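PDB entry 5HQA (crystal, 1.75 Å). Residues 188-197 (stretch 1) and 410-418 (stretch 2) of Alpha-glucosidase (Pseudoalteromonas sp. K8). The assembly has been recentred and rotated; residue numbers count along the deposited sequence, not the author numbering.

Stretch 1 188-197: ALVDYAAMVL
Stretch 2, residues 410-418: HDGQFMVNE

How do the two backbones lie against each other? Stretch 1 is a loop through A194, bent at A188 and D191 and extended from Y192 to A194, and becomes a strand at M195; stretch 2 is a loop that turns into a helix at Q413, with G412 as its N-cap. They run in opposite senses: D191 pairs with N417 (CA to CA 5.8 Å), A193 with Q413 (4.1 Å) and A194 with D411 (5.4 Å). D191 has phi/psi of 51/48; from Y192 to A194 the chain is extended, while the helix opens at -55/-41 on Q413.

What holds D191 to the helix? Its chi1 is t (-171°) and chi2 35°. Although its CA-to-CB bond points away overall, the carboxylate end comes nearer, and OD1 of D191 accepts two hydrogen bonds, from Q413 NE2 (3.0 Å) and N417 ND2 (3.1 Å). An anionic oxygen suits two amide donors one helical turn apart. Q413 is stretched out, chi1 and chi2 both t, chi3 28°; N417 has chi1 m and chi2 -22°. Water 1 adds a bridge, accepting from D191 N (3.0 Å) and donating to N417 OD1 (2.7 Å).

Where does V416 fit? With chi1 t (162°), it points its CA-to-CB bond toward stretch 1 and packs on L189 and on the backbone of stretch 1. V416 CG2 lies 3.9 Å from L189 CD2, whose side chain is t, p, and 3.4 Å from Y192 O; V416 CG1 lies 3.6 Å from L189 O. Y192 O also meets Q413 CA at 3.4 Å in a CA-H...O contact, but has no conventional polar partner.

What fastens the other end? D411, at phi/psi -118/19, turns its carbonyl to the backbone of A194: A194 N donates to D411 O at 2.9 Å. The A194 CA-to-CB bond points toward stretch 2, and A194 CB lies 3.6 Å from D411 CB.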

# COMPACT_ATOMS: atom_id res chain seq x y z
N ALA A 188 -5.14 4.79 10.46
CA ALA A 188 -4.46 5.71 11.38
C ALA A 188 -3.73 4.94 12.48
O ALA A 188 -3.94 5.15 13.68
CB ALA A 188 -5.44 6.74 11.98
N LEU A 189 -2.83 4.06 12.05
CA LEU A 189 -2.05 3.25 13.00
C LEU A 189 -0.92 4.12 13.53
O LEU A 189 0.13 4.27 12.89
CB LEU A 189 -1.53 1.99 12.32
CG LEU A 189 -0.59 1.10 13.13
CD1 LEU A 189 -1.22 0.66 14.46
CD2 LEU A 189 -0.20 -0.12 12.29
N VAL A 190 -1.15 4.71 14.71
CA VAL A 190 -0.26 5.69 15.32
C VAL A 190 -0.04 5.30 16.77
O VAL A 190 -1.01 5.11 17.51
CB VAL A 190 -0.85 7.12 15.25
CG1 VAL A 190 0.08 8.11 15.95
CG2 VAL A 190 -1.10 7.53 13.81
N ASP A 191 1.23 5.19 17.18
CA ASP A 191 1.60 4.88 18.57
C ASP A 191 0.84 3.65 19.10
O ASP A 191 0.29 3.65 20.20
CB ASP A 191 1.36 6.08 19.49
CG ASP A 191 1.94 5.86 20.88
OD1 ASP A 191 3.00 5.20 20.97
OD2 ASP A 191 1.32 6.31 21.88
N TYR A 192 0.84 2.59 18.30
CA TYR A 192 0.10 1.39 18.64
C TYR A 192 0.70 0.25 17.84
O TYR A 192 1.46 0.47 16.90
CB TYR A 192 -1.39 1.57 18.34
CG TYR A 192 -2.37 0.71 19.12
CD1 TYR A 192 -2.84 1.12 20.37
CD2 TYR A 192 -2.87 -0.48 18.58
CE1 TYR A 192 -3.76 0.35 21.08
CE2 TYR A 192 -3.80 -1.25 19.28
CZ TYR A 192 -4.23 -0.83 20.53
OH TYR A 192 -5.15 -1.59 21.21
N ALA A 193 0.37 -0.98 18.24
CA ALA A 193 0.86 -2.17 17.56
C ALA A 193 -0.09 -2.55 16.43
O ALA A 193 -1.31 -2.43 16.56
CB ALA A 193 0.98 -3.34 18.55
N ALA A 194 0.47 -3.01 15.31
CA ALA A 194 -0.37 -3.43 14.20
C ALA A 194 -1.23 -4.62 14.59
O ALA A 194 -0.84 -5.46 15.41
CB ALA A 194 0.47 -3.81 12.97
N MET A 195 -2.42 -4.69 14.00
CA MET A 195 -3.34 -5.79 14.20
C MET A 195 -3.11 -6.86 13.14
O MET A 195 -3.14 -6.58 11.93
CB MET A 195 -4.78 -5.28 14.15
CG MET A 195 -5.83 -6.36 14.32
SD MET A 195 -7.50 -5.64 14.25
CE MET A 195 -7.63 -5.17 12.51
N VAL A 196 -2.88 -8.08 13.59
CA VAL A 196 -2.95 -9.29 12.79
C VAL A 196 -4.25 -9.98 13.17
O VAL A 196 -4.77 -9.77 14.26
CB VAL A 196 -1.69 -10.13 13.12
CG1 VAL A 196 -1.93 -11.61 12.97
CG2 VAL A 196 -0.48 -9.61 12.33
N LEU A 197 -4.83 -10.78 12.26
CA LEU A 197 -6.09 -11.46 12.56
C LEU A 197 -5.83 -12.93 12.85
O LEU A 197 -5.23 -13.63 12.03
CB LEU A 197 -7.09 -11.32 11.42
CG LEU A 197 -7.52 -9.87 11.16
CD1 LEU A 197 -8.49 -9.80 9.98
CD2 LEU A 197 -8.12 -9.26 12.43
N HIS A 410 8.68 -5.63 12.49
CA HIS A 410 8.44 -4.46 11.64
C HIS A 410 7.11 -3.78 11.96
O HIS A 410 6.95 -2.60 11.66
CB HIS A 410 8.43 -4.83 10.16
CG HIS A 410 9.78 -5.20 9.61
ND1 HIS A 410 10.41 -6.38 9.93
CD2 HIS A 410 10.59 -4.55 8.73
CE1 HIS A 410 11.57 -6.43 9.29
NE2 HIS A 410 11.70 -5.34 8.56
N ASP A 411 6.15 -4.51 12.52
CA ASP A 411 4.81 -3.96 12.69
C ASP A 411 4.39 -3.86 14.17
O ASP A 411 3.20 -3.72 14.47
CB ASP A 411 3.78 -4.76 11.87
CG ASP A 411 3.77 -6.26 12.17
OD1 ASP A 411 4.85 -6.87 12.35
OD2 ASP A 411 2.66 -6.85 12.18
N GLY A 412 5.35 -3.88 15.10
CA GLY A 412 5.04 -3.56 16.47
C GLY A 412 4.97 -2.06 16.72
O GLY A 412 5.29 -1.24 15.86
N GLN A 413 4.53 -1.69 17.93
CA GLN A 413 4.46 -0.28 18.31
C GLN A 413 5.81 0.42 18.14
O GLN A 413 5.88 1.56 17.68
CB GLN A 413 3.97 -0.15 19.75
CG GLN A 413 3.96 1.28 20.29
CD GLN A 413 3.54 1.33 21.74
OE1 GLN A 413 3.75 0.38 22.50
NE2 GLN A 413 2.93 2.44 22.15
N PHE A 414 6.90 -0.26 18.53
CA PHE A 414 8.22 0.36 18.40
C PHE A 414 8.49 0.80 16.96
O PHE A 414 8.88 1.95 16.71
CB PHE A 414 9.32 -0.59 18.86
CG PHE A 414 10.70 -0.10 18.51
CD1 PHE A 414 11.30 0.90 19.27
CD2 PHE A 414 11.37 -0.59 17.39
CE1 PHE A 414 12.56 1.38 18.93
CE2 PHE A 414 12.63 -0.10 17.04
CZ PHE A 414 13.22 0.88 17.82
N MET A 415 8.30 -0.10 16.00
CA MET A 415 8.60 0.24 14.61
C MET A 415 7.56 1.18 14.03
O MET A 415 7.90 2.06 13.21
CB MET A 415 8.74 -1.02 13.75
CG MET A 415 10.14 -1.63 13.83
SD MET A 415 11.44 -0.47 13.34
CE MET A 415 11.02 -0.12 11.63
N VAL A 416 6.29 1.02 14.41
CA VAL A 416 5.26 1.98 13.98
C VAL A 416 5.72 3.40 14.30
O VAL A 416 5.68 4.29 13.44
CB VAL A 416 3.91 1.65 14.64
CG1 VAL A 416 2.96 2.86 14.57
CG2 VAL A 416 3.28 0.42 13.99
N ASN A 417 6.24 3.61 15.51
CA ASN A 417 6.74 4.92 15.88
C ASN A 417 8.04 5.27 15.16
O ASN A 417 8.28 6.44 14.83
CB ASN A 417 6.93 4.99 17.40
CG ASN A 417 5.61 5.04 18.15
OD1 ASN A 417 4.59 5.42 17.57
ND2 ASN A 417 5.62 4.65 19.43
N GLU A 418 8.88 4.26 14.92
CA GLU A 418 10.15 4.49 14.23
C GLU A 418 9.92 4.96 12.79
O GLU A 418 10.60 5.88 12.32
CB GLU A 418 10.97 3.20 14.27
CG GLU A 418 12.44 3.38 13.99
CD GLU A 418 13.18 4.16 15.07
OE1 GLU A 418 12.80 4.09 16.26
OE2 GLU A 418 14.14 4.87 14.70
O HOH W 1 3.27 6.37 15.39